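Local coordinates for isomaltodextranase (Arthrobacter globiformis, PDB 5AWO), which hydrolyses alpha-1,6-glucosidic linkages of dextran-like polysaccharides, releasing successive isomaltose units from the non-reducing chain ends, at residues Arg223-Asn234 against Phe251-Asn260; Ala36-Tyr46 against Gly340-Gln351. All coordinates share one frame; numbering follows the deposited sequence.

Overall arrangement
Both contacts belong to the TIM barrel of this family 27 glycoside hydrolase. Interaction 2 is made within the barrel wall, where 39-42, the first strand of the eight-stranded parallel sheet, pairs with 343-345, the last. Interaction 1 lies outside that wall and packs helix 223-237 against helix 251-260; these flank strand 242-245 in sequence, and Leu230 and Glu257 both touch its Leu245. Along the chain, interaction 1 is nested inside the long loop that interaction 2 closes. Their centres are about 26 Å apart and their nearest atoms about 13 Å, without touching. One contact thus closes the barrel that carries the likely catalytic Asp201 and Asp262, while the other joins neighbouring helices of its outer layer.

Interaction 1: Arg223-Asn234 against Phe251-Asn260; sequences RANYELALSWIN and FQDGSAELAN
Arg223 reaches Gln252 and Phe251 because its CG stands opposite the backbone N (chi1 -177°) and its chain then bends at chi2 (64°), carrying the guanidinium into a hole formed by Phe251, Gln252, Ser255 and Ala256. There Arg223 NH2 donates to Gln252 OE1 at 3.0 Å; the bond is bent, the acceptor tilted from the guanidinium plane. Phe251 CB lies over one guanidinium face, 3.9 Å from Arg223 NH1. A knob-into-hole fit runs the other way: Ala256 CB sits among Arg223, Tyr226, Glu227 and Leu230, 4.0 Å from Leu230 CD1. The segment axes approach to 9.3 Å and are inclined by 23°. Alongside, Tyr226 OH donates to Glu257 OE2 at 2.6 Å, on its anti side but well out of the carboxylate plane. Glu257 OE2 also accepts from Met250 N. Further along, Leu230 CB packs on Asn260 CB at 3.6 Å, and a water donates to both Leu230 O and Asn260 O. Two waters knit the arginine to the second helix: one accepts from both Arg223 NH2 and Ala256 N, the other joins Arg223 NE to Gln252 OE1. Salt bridges run from Arg223 NE to Glu227 OE2 at 3.3 Å and from Arg223 NH1 to Glu207 of helix 203-208. Several acceptors therefore fix the rotation of this arginine, and the nearby carboxylates would be expected to stabilise its positive charge.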
loop_
_atom_site.group_PDB
_atom_site.type_symbol
_atom_site.label_atom_id
_atom_site.label_comp_id
_atom_site.label_asym_id
_atom_site.label_seq_id
_atom_site.Cartn_x
_atom_site.Cartn_y
_atom_site.Cartn_z
ATOM N N ARG A 223 15.604 10.610 -14.273
ATOM C CA ARG A 223 14.319 10.842 -13.646
ATOM C C ARG A 223 13.167 10.885 -14.643
ATOM O O ARG A 223 12.104 10.309 -14.416
ATOM C CB ARG A 223 14.388 12.162 -12.866
ATOM C CG ARG A 223 13.139 12.498 -12.095
ATOM C CD ARG A 223 12.897 11.478 -11.018
ATOM N NE ARG A 223 11.725 11.849 -10.233
ATOM C CZ ARG A 223 11.147 11.072 -9.325
ATOM N NH1 ARG A 223 11.636 9.865 -9.086
ATOM N NH2 ARG A 223 10.092 11.517 -8.654
ATOM N N ALA A 224 13.357 11.574 -15.764
ATOM C CA ALA A 224 12.272 11.706 -16.717
ATOM C C ALA A 224 11.928 10.343 -17.315
ATOM O O ALA A 224 10.760 10.004 -17.483
ATOM C CB ALA A 224 12.642 12.715 -17.816
ATOM N N ASN A 225 12.949 9.545 -17.596
ATOM C CA ASN A 225 12.736 8.220 -18.162
ATOM C C ASN A 225 12.027 7.287 -17.179
ATOM O O ASN A 225 11.161 6.520 -17.563
ATOM C CB ASN A 225 14.054 7.610 -18.610
ATOM C CG ASN A 225 14.572 8.226 -19.890
ATOM O OD1 ASN A 225 13.817 8.855 -20.633
ATOM N ND2 ASN A 225 15.845 8.052 -20.142
ATOM N N TYR A 226 12.392 7.381 -15.911
ATOM C CA TYR A 226 11.717 6.621 -14.853
ATOM C C TYR A 226 10.250 6.990 -14.742
ATOM O O TYR A 226 9.372 6.115 -14.694
ATOM C CB TYR A 226 12.428 6.914 -13.533
ATOM C CG TYR A 226 11.890 6.186 -12.315
ATOM C CD1 TYR A 226 11.988 4.812 -12.208
ATOM C CD2 TYR A 226 11.329 6.881 -11.269
ATOM C CE1 TYR A 226 11.523 4.152 -11.093
ATOM C CE2 TYR A 226 10.877 6.232 -10.131
ATOM C CZ TYR A 226 10.980 4.873 -10.044
ATOM O OH TYR A 226 10.541 4.196 -8.910
ATOM N N GLU A 227 9.963 8.287 -14.714
ATOM C CA GLU A 227 8.575 8.742 -14.707
ATOM C C GLU A 227 7.782 8.289 -15.926
ATOM O O GLU A 227 6.630 7.884 -15.836
ATOM C CB GLU A 227 8.528 10.258 -14.555
ATOM C CG GLU A 227 8.981 10.644 -13.155
ATOM C CD GLU A 227 9.030 12.126 -12.905
ATOM O OE1 GLU A 227 9.204 12.900 -13.866
ATOM O OE2 GLU A 227 8.897 12.492 -11.719
ATOM N N LEU A 228 8.417 8.365 -17.090
ATOM C CA LEU A 228 7.768 7.938 -18.313
ATOM C C LEU A 228 7.457 6.432 -18.283
ATOM O O LEU A 228 6.334 6.006 -18.571
ATOM C CB LEU A 228 8.689 8.263 -19.488
ATOM C CG LEU A 228 8.172 7.893 -20.871
ATOM C CD1 LEU A 228 6.915 8.687 -21.163
ATOM C CD2 LEU A 228 9.245 8.185 -21.906
ATOM N N ALA A 229 8.454 5.637 -17.923
ATOM C CA ALA A 229 8.299 4.182 -17.829
ATOM C C ALA A 229 7.168 3.797 -16.874
ATOM O O ALA A 229 6.329 2.965 -17.198
ATOM C CB ALA A 229 9.597 3.533 -17.411
ATOM N N LEU A 230 7.171 4.395 -15.690
ATOM C CA LEU A 230 6.084 4.141 -14.738
ATOM C C LEU A 230 4.719 4.497 -15.285
ATOM O O LEU A 230 3.759 3.766 -15.055
ATOM C CB LEU A 230 6.332 4.813 -13.404
ATOM C CG LEU A 230 7.477 4.271 -12.549
ATOM C CD1 LEU A 230 7.552 5.098 -11.272
ATOM C CD2 LEU A 230 7.354 2.775 -12.267
ATOM N N SER A 231 4.643 5.600 -16.055
ATOM C CA SER A 231 3.341 5.988 -16.625
ATOM C C SER A 231 2.837 4.958 -17.629
ATOM O O SER A 231 1.659 4.603 -17.653
ATOM C CB SER A 231 3.356 7.391 -17.240
ATOM O OG SER A 231 4.134 7.480 -18.433
ATOM N N TRP A 232 3.760 4.393 -18.401
ATOM C CA TRP A 232 3.377 3.369 -19.357
ATOM C C TRP A 232 2.831 2.115 -18.672
ATOM O O TRP A 232 1.853 1.500 -19.098
ATOM C CB TRP A 232 4.584 2.962 -20.196
ATOM C CG TRP A 232 5.090 3.996 -21.160
ATOM C CD1 TRP A 232 4.462 5.141 -21.564
ATOM C CD2 TRP A 232 6.346 3.966 -21.842
ATOM N NE1 TRP A 232 5.247 5.808 -22.481
ATOM C CE2 TRP A 232 6.405 5.101 -22.667
ATOM C CE3 TRP A 232 7.402 3.066 -21.862
ATOM C CZ2 TRP A 232 7.505 5.365 -23.487
ATOM C CZ3 TRP A 232 8.507 3.340 -22.669
ATOM C CH2 TRP A 232 8.533 4.472 -23.469
ATOM N N ILE A 233 3.522 1.707 -17.607
ATOM C CA ILE A 233 3.139 0.514 -16.831
ATOM C C ILE A 233 1.735 0.680 -16.197
ATOM O O ILE A 233 0.889 -0.201 -16.290
ATOM C CB ILE A 233 4.214 0.227 -15.753
ATOM C CG1 ILE A 233 5.544 -0.194 -16.405
ATOM C CG2 ILE A 233 3.750 -0.821 -14.766
ATOM C CD1 ILE A 233 6.754 -0.151 -15.474
ATOM N N ASN A 234 1.534 1.841 -15.583
ATOM C CA ASN A 234 0.251 2.197 -14.979
ATOM C C ASN A 234 -0.874 2.087 -16.011
ATOM O O ASN A 234 -1.841 1.376 -15.812
ATOM C CB ASN A 234 0.382 3.620 -14.425
ATOM C CG ASN A 234 -0.899 4.211 -13.897
ATOM O OD1 ASN A 234 -1.914 3.554 -13.731
ATOM N ND2 ASN A 234 -0.825 5.510 -13.646
ATOM N N PHE A 251 11.941 9.063 -4.505
ATOM C CA PHE A 251 12.348 10.454 -4.475
ATOM C C PHE A 251 11.125 11.402 -4.457
ATOM O O PHE A 251 10.007 11.043 -4.843
ATOM C CB PHE A 251 13.236 10.765 -5.700
ATOM C CG PHE A 251 14.573 10.075 -5.707
ATOM C CD1 PHE A 251 15.378 10.013 -4.572
ATOM C CD2 PHE A 251 15.062 9.524 -6.890
ATOM C CE1 PHE A 251 16.628 9.400 -4.615
ATOM C CE2 PHE A 251 16.308 8.911 -6.934
ATOM C CZ PHE A 251 17.092 8.848 -5.793
ATOM N N GLN A 252 11.351 12.620 -3.988
ATOM C CA GLN A 252 10.306 13.633 -3.908
ATOM C C GLN A 252 9.067 13.090 -3.181
ATOM O O GLN A 252 7.941 13.192 -3.657
ATOM C CB GLN A 252 9.922 14.126 -5.306
ATOM C CG GLN A 252 11.067 14.670 -6.138
ATOM C CD GLN A 252 10.561 15.250 -7.448
ATOM O OE1 GLN A 252 9.994 14.536 -8.274
ATOM N NE2 GLN A 252 10.737 16.556 -7.632
ATOM N N ASP A 253 9.319 12.504 -2.009
ATOM C CA ASP A 253 8.264 11.981 -1.142
ATOM C C ASP A 253 7.397 10.977 -1.898
ATOM O O ASP A 253 6.185 10.956 -1.775
ATOM C CB ASP A 253 7.443 13.139 -0.582
ATOM C CG ASP A 253 6.641 12.768 0.669
ATOM O OD1 ASP A 253 6.922 11.736 1.318
ATOM O OD2 ASP A 253 5.730 13.547 1.015
ATOM N N GLY A 254 8.054 10.120 -2.661
ATOM C CA GLY A 254 7.373 9.071 -3.387
ATOM C C GLY A 254 6.467 9.490 -4.541
ATOM O O GLY A 254 5.565 8.736 -4.914
ATOM N N SER A 255 6.721 10.653 -5.147
ATOM C CA SER A 255 5.754 11.196 -6.093
ATOM C C SER A 255 5.492 10.315 -7.332
ATOM O O SER A 255 4.347 10.138 -7.723
ATOM C CB SER A 255 6.179 12.603 -6.529
ATOM O OG SER A 255 7.394 12.575 -7.218
ATOM N N ALA A 256 6.549 9.789 -7.932
ATOM C CA ALA A 256 6.409 8.994 -9.153
ATOM C C ALA A 256 5.714 7.670 -8.872
ATOM O O ALA A 256 4.863 7.188 -9.659
ATOM C CB ALA A 256 7.759 8.783 -9.805
ATOM N N GLU A 257 6.071 7.065 -7.742
ATOM C CA GLU A 257 5.477 5.792 -7.344
ATOM C C GLU A 257 4.012 5.921 -6.961
ATOM O O GLU A 257 3.165 5.109 -7.339
ATOM C CB GLU A 257 6.332 5.199 -6.205
ATOM C CG GLU A 257 7.774 4.859 -6.631
ATOM C CD GLU A 257 8.781 5.992 -6.529
ATOM O OE1 GLU A 257 8.401 7.114 -6.133
ATOM O OE2 GLU A 257 9.967 5.752 -6.860
ATOM N N LEU A 258 3.692 6.984 -6.231
ATOM C CA LEU A 258 2.308 7.275 -5.867
ATOM C C LEU A 258 1.444 7.494 -7.123
ATOM O O LEU A 258 0.308 7.014 -7.211
ATOM C CB LEU A 258 2.289 8.511 -4.989
ATOM C CG LEU A 258 0.931 9.080 -4.641
ATOM C CD1 LEU A 258 0.146 8.118 -3.773
ATOM C CD2 LEU A 258 1.178 10.389 -3.927
ATOM N N ALA A 259 2.010 8.219 -8.091
ATOM C CA ALA A 259 1.270 8.551 -9.339
ATOM C C ALA A 259 0.984 7.337 -10.200
ATOM O O ALA A 259 0.033 7.356 -10.985
ATOM C CB ALA A 259 2.049 9.569 -10.150
ATOM N N ASN A 260 1.807 6.279 -10.059
ATOM C CA ASN A 260 1.801 5.187 -11.010
ATOM C C ASN A 260 1.689 3.762 -10.483
ATOM O O ASN A 260 1.583 2.831 -11.268
ATOM C CB ASN A 260 3.057 5.290 -11.870
ATOM C CG ASN A 260 3.083 6.560 -12.685
ATOM O OD1 ASN A 260 3.901 7.477 -12.445
ATOM N ND2 ASN A 260 2.169 6.638 -13.600
HETATM O O HOH W 1 12.082 7.591 -7.106
HETATM O O HOH W 2 9.350 9.476 -6.952
HETATM O O HOH W 3 10.778 14.709 -10.950
HETATM O O HOH W 4 6.765 12.524 -9.782
HETATM O O HOH W 5 3.745 1.740 -12.706
#

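Interaction 2: Ala36-Tyr46 against Gly340-Gln351; sequences AGPRYWNIYGY and GSPLAIADTYQQ
Trp41 crosses to the 340-351 segment mainly through the pyrrole edge of its indole. Trp41 CB lies 3.8 Å from Ile345 O, and Trp41 CG, anti to the backbone N (chi1 177°), keeps to Ile345 O at 3.6 Å before the ring runs on toward Asp347. Trp41 CD1 comes within 3.2 Å of Ile345 O and 4.0 Å of Ile345 CG2, the methyl lying at the ring edge. Trp41 NE1, the last atom to bond across the contact, donates to Asp347 O at 2.9 Å; the oxygen is in the indole plane, whereas the donor stands above the carbonyl plane, 41° out of it. Beyond the segments, Asn62 and Leu66 of helix 56-68 pack on the tryptophan. The backbones beneath run parallel, Arg39, Tyr40 and Trp41 bridging Leu343, Ala344 and Ile345 in turn, with the alternating ladder Leu343 N to Pro38 O, Tyr40 N to Leu343 O, Ile345 N to Tyr40 O and Asn42 N to Ile345 O. This pairing of first and last strands is the seam that closes a TIM barrel. Tyr40 projects to the sheet face away from Arg39 and Trp41, and Ala344 CB makes a CH-pi contact over its ring, 3.7 Å from the centroid and 20° off the normal; Pro342 CB meets the edge of the same ring, and the phenol OH is bonded to Tyr197 OH. Past the strands, Gly45 CA makes a CA-H...O contact with Ala346 O at 3.1 Å. One water donates to both Asn42 O and Ala346 O. Gln351 uses both ends of its amide: Gln351 NE2 donates to Gly45 O at 2.9 Å in a bent bond from above the carbonyl plane, while OE1 accepts from Thr348 N.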
loop_
_atom_site.group_PDB
_atom_site.type_symbol
_atom_site.label_atom_id
_atom_site.label_comp_id
_atom_site.label_asym_id
_atom_site.label_seq_id
_atom_site.Cartn_x
_atom_site.Cartn_y
_atom_site.Cartn_z
ATOM N N ALA A 36 -7.113 -2.991 1.713
ATOM C CA ALA A 36 -5.743 -3.289 2.075
ATOM C C ALA A 36 -5.068 -4.150 1.022
ATOM O O ALA A 36 -5.636 -4.494 -0.022
ATOM C CB ALA A 36 -5.727 -3.982 3.419
ATOM N N GLY A 37 -3.799 -4.465 1.259
ATOM C CA GLY A 37 -3.048 -5.280 0.327
ATOM C C GLY A 37 -3.610 -6.689 0.178
ATOM O O GLY A 37 -4.398 -7.161 1.003
ATOM N N PRO A 38 -3.187 -7.378 -0.856
ATOM C CA PRO A 38 -3.660 -8.727 -1.123
ATOM C C PRO A 38 -2.983 -9.807 -0.266
ATOM O O PRO A 38 -1.873 -9.615 0.240
ATOM C CB PRO A 38 -3.271 -8.938 -2.577
ATOM C CG PRO A 38 -2.020 -8.156 -2.734
ATOM C CD PRO A 38 -2.231 -6.932 -1.892
ATOM N N ARG A 39 -3.636 -10.950 -0.174
ATOM C CA ARG A 39 -3.118 -12.130 0.465
ATOM C C ARG A 39 -2.489 -12.981 -0.592
ATOM O O ARG A 39 -3.137 -13.335 -1.584
ATOM C CB ARG A 39 -4.254 -12.910 1.140
ATOM C CG ARG A 39 -4.954 -12.122 2.202
ATOM C CD ARG A 39 -6.094 -12.881 2.868
ATOM N NE ARG A 39 -6.964 -11.950 3.575
ATOM C CZ ARG A 39 -8.128 -12.249 4.165
ATOM N NH1 ARG A 39 -8.588 -13.501 4.213
ATOM N NH2 ARG A 39 -8.826 -11.269 4.697
ATOM N N TYR A 40 -1.249 -13.404 -0.385
ATOM C CA TYR A 40 -0.568 -14.245 -1.343
ATOM C C TYR A 40 0.549 -15.063 -0.750
ATOM O O TYR A 40 0.901 -14.869 0.438
ATOM C CB TYR A 40 -0.102 -13.453 -2.572
ATOM C CG TYR A 40 1.052 -12.456 -2.437
ATOM C CD1 TYR A 40 0.849 -11.178 -1.920
ATOM C CD2 TYR A 40 2.329 -12.765 -2.886
ATOM C CE1 TYR A 40 1.889 -10.245 -1.897
ATOM C CE2 TYR A 40 3.347 -11.842 -2.850
ATOM C CZ TYR A 40 3.125 -10.588 -2.363
ATOM O OH TYR A 40 4.162 -9.663 -2.354
ATOM N N TRP A 41 1.091 -15.977 -1.544
ATOM C CA TRP A 41 2.297 -16.717 -1.239
ATOM C C TRP A 41 3.336 -16.417 -2.271
ATOM O O TRP A 41 3.007 -16.183 -3.456
ATOM C CB TRP A 41 2.026 -18.219 -1.262
ATOM C CG TRP A 41 3.209 -19.087 -1.023
ATOM C CD1 TRP A 41 3.743 -19.448 0.189
ATOM C CD2 TRP A 41 4.023 -19.716 -2.013
ATOM N NE1 TRP A 41 4.836 -20.234 0.009
ATOM C CE2 TRP A 41 5.024 -20.439 -1.337
ATOM C CE3 TRP A 41 3.989 -19.744 -3.424
ATOM C CZ2 TRP A 41 6.002 -21.169 -2.011
ATOM C CZ3 TRP A 41 4.951 -20.490 -4.085
ATOM C CH2 TRP A 41 5.926 -21.203 -3.378
ATOM N N ASN A 42 4.582 -16.377 -1.844
ATOM C CA ASN A 42 5.706 -16.105 -2.732
ATOM C C ASN A 42 6.816 -17.125 -2.552
ATOM O O ASN A 42 7.037 -17.602 -1.450
ATOM C CB ASN A 42 6.214 -14.674 -2.476
ATOM C CG ASN A 42 7.299 -14.234 -3.459
ATOM O OD1 ASN A 42 8.441 -14.626 -3.365
ATOM N ND2 ASN A 42 6.929 -13.337 -4.405
ATOM N N ILE A 43 7.512 -17.440 -3.641
ATOM C CA ILE A 43 8.566 -18.442 -3.673
ATOM C C ILE A 43 9.846 -18.044 -2.924
ATOM O O ILE A 43 10.776 -18.815 -2.878
ATOM C CB ILE A 43 8.977 -18.800 -5.140
ATOM C CG1 ILE A 43 9.699 -17.630 -5.830
ATOM C CG2 ILE A 43 7.777 -19.277 -5.942
ATOM C CD1 ILE A 43 10.436 -17.989 -7.098
ATOM N N TYR A 44 9.895 -16.850 -2.331
ATOM C CA TYR A 44 11.140 -16.353 -1.721
ATOM C C TYR A 44 11.671 -17.265 -0.612
ATOM O O TYR A 44 12.873 -17.359 -0.450
ATOM C CB TYR A 44 10.873 -14.973 -1.156
ATOM C CG TYR A 44 12.049 -14.194 -0.630
ATOM C CD1 TYR A 44 12.805 -13.382 -1.475
ATOM C CD2 TYR A 44 12.391 -14.211 0.751
ATOM C CE1 TYR A 44 13.861 -12.630 -0.995
ATOM C CE2 TYR A 44 13.424 -13.443 1.231
ATOM C CZ TYR A 44 14.144 -12.649 0.376
ATOM O OH TYR A 44 15.165 -11.881 0.877
ATOM N N GLY A 45 10.795 -17.956 0.125
ATOM C CA GLY A 45 11.241 -18.860 1.175
ATOM C C GLY A 45 12.026 -20.029 0.643
ATOM O O GLY A 45 12.843 -20.603 1.364
ATOM N N TYR A 46 11.777 -20.399 -0.610
ATOM C CA TYR A 46 12.620 -21.357 -1.299
ATOM C C TYR A 46 13.851 -20.672 -1.877
ATOM O O TYR A 46 14.993 -21.057 -1.613
ATOM C CB TYR A 46 11.866 -22.089 -2.443
ATOM C CG TYR A 46 12.790 -23.099 -3.111
ATOM C CD1 TYR A 46 13.722 -22.718 -4.073
ATOM C CD2 TYR A 46 12.801 -24.431 -2.691
ATOM C CE1 TYR A 46 14.607 -23.631 -4.622
ATOM C CE2 TYR A 46 13.652 -25.346 -3.266
ATOM C CZ TYR A 46 14.578 -24.945 -4.200
ATOM O OH TYR A 46 15.460 -25.859 -4.767
ATOM N N GLY A 340 -2.142 -2.293 6.847
ATOM C CA GLY A 340 -2.849 -2.503 5.586
ATOM C C GLY A 340 -2.015 -3.120 4.498
ATOM O O GLY A 340 -2.364 -3.091 3.311
ATOM N N SER A 341 -0.908 -3.739 4.872
ATOM C CA SER A 341 0.014 -4.297 3.911
ATOM C C SER A 341 -0.546 -5.523 3.242
ATOM O O SER A 341 -1.393 -6.215 3.793
ATOM C CB SER A 341 1.290 -4.706 4.667
ATOM O OG SER A 341 2.299 -5.307 3.867
ATOM N N PRO A 342 0.003 -5.879 2.073
ATOM C CA PRO A 342 -0.134 -7.273 1.635
ATOM C C PRO A 342 0.248 -8.263 2.735
ATOM O O PRO A 342 1.135 -7.967 3.573
ATOM C CB PRO A 342 0.890 -7.390 0.498
ATOM C CG PRO A 342 1.843 -6.262 0.742
ATOM C CD PRO A 342 0.973 -5.153 1.238
ATOM N N LEU A 343 -0.415 -9.407 2.721
ATOM C CA LEU A 343 -0.132 -10.499 3.653
ATOM C C LEU A 343 0.483 -11.577 2.803
ATOM O O LEU A 343 -0.230 -12.359 2.168
ATOM C CB LEU A 343 -1.413 -10.954 4.375
ATOM C CG LEU A 343 -2.168 -9.823 5.081
ATOM C CD1 LEU A 343 -3.465 -10.338 5.683
ATOM C CD2 LEU A 343 -1.319 -9.109 6.122
ATOM N N ALA A 344 1.814 -11.597 2.732
ATOM C CA ALA A 344 2.580 -12.404 1.816
ATOM C C ALA A 344 3.344 -13.473 2.585
ATOM O O ALA A 344 4.381 -13.192 3.216
ATOM C CB ALA A 344 3.525 -11.517 1.027
ATOM N N ILE A 345 2.833 -14.691 2.517
ATOM C CA ILE A 345 3.493 -15.834 3.151
ATOM C C ILE A 345 4.660 -16.275 2.284
ATOM O O ILE A 345 4.483 -16.455 1.073
ATOM C CB ILE A 345 2.536 -17.026 3.268
ATOM C CG1 ILE A 345 1.308 -16.678 4.108
ATOM C CG2 ILE A 345 3.223 -18.231 3.912
ATOM C CD1 ILE A 345 0.197 -17.702 4.023
ATOM N N ALA A 346 5.846 -16.440 2.883
ATOM C CA ALA A 346 6.996 -17.021 2.196
ATOM C C ALA A 346 7.441 -18.360 2.777
ATOM O O ALA A 346 8.301 -19.008 2.188
ATOM C CB ALA A 346 8.172 -16.060 2.121
ATOM N N ASP A 347 6.894 -18.794 3.910
ATOM C CA ASP A 347 7.167 -20.171 4.341
ATOM C C ASP A 347 6.784 -21.124 3.215
ATOM O O ASP A 347 5.690 -21.020 2.651
ATOM C CB ASP A 347 6.334 -20.524 5.571
ATOM C CG ASP A 347 6.633 -19.618 6.736
ATOM O OD1 ASP A 347 6.107 -18.471 6.770
ATOM O OD2 ASP A 347 7.410 -20.059 7.610
ATOM N N THR A 348 7.675 -22.069 2.936
ATOM C CA THR A 348 7.355 -23.173 2.042
ATOM C C THR A 348 6.660 -24.284 2.829
ATOM O O THR A 348 6.571 -24.242 4.063
ATOM C CB THR A 348 8.624 -23.801 1.451
ATOM O OG1 THR A 348 9.350 -24.403 2.521
ATOM C CG2 THR A 348 9.516 -22.787 0.752
ATOM N N TYR A 349 6.199 -25.319 2.123
ATOM C CA TYR A 349 5.554 -26.475 2.747
ATOM C C TYR A 349 6.523 -27.168 3.702
ATOM O O TYR A 349 6.086 -27.753 4.702
ATOM C CB TYR A 349 4.979 -27.449 1.692
ATOM C CG TYR A 349 5.984 -28.234 0.880
ATOM C CD1 TYR A 349 6.414 -29.501 1.290
ATOM C CD2 TYR A 349 6.463 -27.743 -0.328
ATOM C CE1 TYR A 349 7.340 -30.209 0.538
ATOM C CE2 TYR A 349 7.361 -28.456 -1.091
ATOM C CZ TYR A 349 7.787 -29.693 -0.660
ATOM O OH TYR A 349 8.705 -30.393 -1.425
ATOM N N GLN A 350 7.825 -27.094 3.449
ATOM C CA GLN A 350 8.803 -27.689 4.378
ATOM C C GLN A 350 9.058 -26.832 5.600
ATOM O O GLN A 350 9.363 -27.364 6.668
ATOM C CB GLN A 350 10.148 -27.949 3.717
ATOM C CG GLN A 350 10.093 -28.921 2.560
ATOM C CD GLN A 350 10.121 -28.224 1.235
ATOM O OE1 GLN A 350 9.597 -27.106 1.089
ATOM N NE2 GLN A 350 10.754 -28.855 0.255
ATOM N N GLN A 351 8.940 -25.518 5.456
ATOM C CA GLN A 351 9.286 -24.594 6.535
ATOM C C GLN A 351 8.140 -24.331 7.475
ATOM O O GLN A 351 8.370 -23.933 8.621
ATOM C CB GLN A 351 9.723 -23.249 5.951
ATOM C CG GLN A 351 11.052 -23.271 5.240
ATOM C CD GLN A 351 11.268 -22.064 4.328
ATOM O OE1 GLN A 351 10.308 -21.403 3.908
ATOM N NE2 GLN A 351 12.527 -21.771 4.021
HETATM O O HOH W 6 8.606 -19.683 -0.483
#